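Local coordinates for protein glutaredoxin, CPYC type (Chlamydomonas reinhardtii, PDB 7NCV) that probably reduces glutathione-containing disulfides as a small thiol-disulfide oxidoreductase of the CPYC glutaredoxin subfamily, with an iron-sulfur cluster-binding side to its chemistry, at residues G95-E98 with K99-E103. Residues are numbered along the deposited sequence; the frame is centred on the assembly and turned at random.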
loop_
_atom_site.group_PDB
_atom_site.type_symbol
_atom_site.label_atom_id
_atom_site.label_comp_id
_atom_site.label_asym_id
_atom_site.label_seq_id
_atom_site.Cartn_x
_atom_site.Cartn_y
_atom_site.Cartn_z
ATOM N N GLY A 95 -1.975 12.123 -13.376
ATOM C CA GLY A 95 -3.423 12.190 -13.438
ATOM C C GLY A 95 -4.088 10.874 -13.157
ATOM O O GLY A 95 -5.319 10.840 -12.926
ATOM N N THR A 96 -3.338 9.774 -13.147
ATOM C CA THR A 96 -4.012 8.489 -12.966
ATOM C C THR A 96 -4.314 8.156 -11.515
ATOM O O THR A 96 -5.254 7.370 -11.313
ATOM C CB THR A 96 -3.215 7.343 -13.605
ATOM O OG1 THR A 96 -1.920 7.239 -12.991
ATOM C CG2 THR A 96 -3.128 7.515 -15.113
ATOM N N LEU A 97 -3.580 8.716 -10.534
ATOM C CA LEU A 97 -3.884 8.401 -9.135
ATOM C C LEU A 97 -5.255 8.914 -8.798
ATOM O O LEU A 97 -6.067 8.176 -8.221
ATOM C CB LEU A 97 -2.848 9.001 -8.202
ATOM C CG LEU A 97 -3.088 8.634 -6.729
ATOM C CD1 LEU A 97 -3.105 7.090 -6.621
ATOM C CD2 LEU A 97 -1.951 9.186 -5.912
ATOM N N GLU A 98 -5.566 10.134 -9.222
ATOM C CA GLU A 98 -6.907 10.687 -9.007
ATOM C C GLU A 98 -7.976 9.794 -9.642
ATOM O O GLU A 98 -9.001 9.464 -8.994
ATOM C CB GLU A 98 -6.951 12.069 -9.653
ATOM C CG GLU A 98 -8.324 12.729 -9.545
ATOM C CD GLU A 98 -8.317 14.166 -9.983
ATOM O OE1 GLU A 98 -7.499 14.543 -10.861
ATOM O OE2 GLU A 98 -9.149 14.940 -9.467
ATOM N N LYS A 99 -7.759 9.364 -10.890
ATOM C CA LYS A 99 -8.754 8.547 -11.578
ATOM C C LYS A 99 -8.934 7.198 -10.875
ATOM O O LYS A 99 -10.068 6.729 -10.714
ATOM C CB LYS A 99 -8.338 8.385 -13.048
ATOM C CG LYS A 99 -9.306 7.512 -13.822
ATOM C CD LYS A 99 -10.382 8.270 -14.519
ATOM C CE LYS A 99 -10.491 7.737 -15.971
ATOM N NZ LYS A 99 -11.372 8.580 -16.820
ATOM N N LEU A 100 -7.839 6.560 -10.453
ATOM C CA LEU A 100 -7.965 5.263 -9.781
ATOM C C LEU A 100 -8.712 5.423 -8.466
ATOM O O LEU A 100 -9.510 4.540 -8.051
ATOM C CB LEU A 100 -6.584 4.674 -9.501
ATOM C CG LEU A 100 -5.828 4.213 -10.756
ATOM C CD1 LEU A 100 -4.431 3.834 -10.359
ATOM C CD2 LEU A 100 -6.553 3.025 -11.415
ATOM N N LEU A 101 -8.465 6.535 -7.760
ATOM C CA LEU A 101 -9.160 6.767 -6.482
ATOM C C LEU A 101 -10.636 6.979 -6.717
ATOM O O LEU A 101 -11.474 6.504 -5.914
ATOM C CB LEU A 101 -8.545 7.973 -5.747
ATOM C CG LEU A 101 -7.130 7.711 -5.212
ATOM C CD1 LEU A 101 -6.555 9.011 -4.649
ATOM C CD2 LEU A 101 -7.049 6.580 -4.128
ATOM N N GLN A 102 -10.993 7.697 -7.780
ATOM C CA GLN A 102 -12.395 7.871 -8.127
ATOM C C GLN A 102 -13.062 6.536 -8.428
ATOM O O GLN A 102 -14.166 6.252 -7.918
ATOM C CB GLN A 102 -12.512 8.830 -9.303
ATOM C CG GLN A 102 -12.138 10.260 -8.909
ATOM C CD GLN A 102 -11.867 11.163 -10.136
ATOM O OE1 GLN A 102 -11.487 10.687 -11.206
ATOM N NE2 GLN A 102 -12.070 12.460 -9.973
ATOM N N GLU A 103 -12.401 5.705 -9.239
ATOM C CA GLU A 103 -12.936 4.409 -9.629
ATOM C C GLU A 103 -13.099 3.501 -8.415
ATOM O O GLU A 103 -14.050 2.693 -8.364
ATOM C CB GLU A 103 -12.034 3.787 -10.687
ATOM C CG GLU A 103 -12.110 4.595 -12.036
ATOM C CD GLU A 103 -11.143 4.111 -13.073
ATOM O OE1 GLU A 103 -10.204 3.359 -12.738
ATOM O OE2 GLU A 103 -11.374 4.490 -14.237
#
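Glu98 and Gln102 lie one helical turn apart and lean past each other at a slant, the amide nitrogen of Gln102 beside the CG methylene of Glu98: NE2 of Gln102 sits 3.8 Å from CG of Glu98 and 3.9 Å from its OE2. The carboxylate and amide planes differ by 31°, and the amide N and carboxylate O are too far apart for a hydrogen bond, so the contact is a van der Waals one. Glu98 has CG anti to its own N (chi1 178°), while Gln102 turns CG beside its N (chi1 -69°), which brings that CG within 3.2 Å of the Glu98 carbonyl O. The same O accepts the Gln102 backbone N-H at 2.9 Å. With an alanine at Glu98 the CG methylene and carboxylate are gone, and the Gln102 amide is likely to turn more freely.

On the buried side, Leu97 and Leu101 repeat the spacing with apolar groups, CG of Leu97 meeting CD1 of Leu101 at 4.1 Å. Here too the backbone ties the turn, Leu101 N to Leu97 O, preceded in the same i to i+4 pattern by Leu100 N to Thr96 O at 2.8 Å. Gly95, with positive phi, is the first residue beyond helix 85-94 and takes the N-cap position of helix 96-103. This last helix of the thioredoxin-like fold turns Leu97 and Leu101 inward against Phe40 of helix 28-41 and Ile77 of strand 74-77, and Leu97 also packs on Ala91 and Ala92 of helix 85-94.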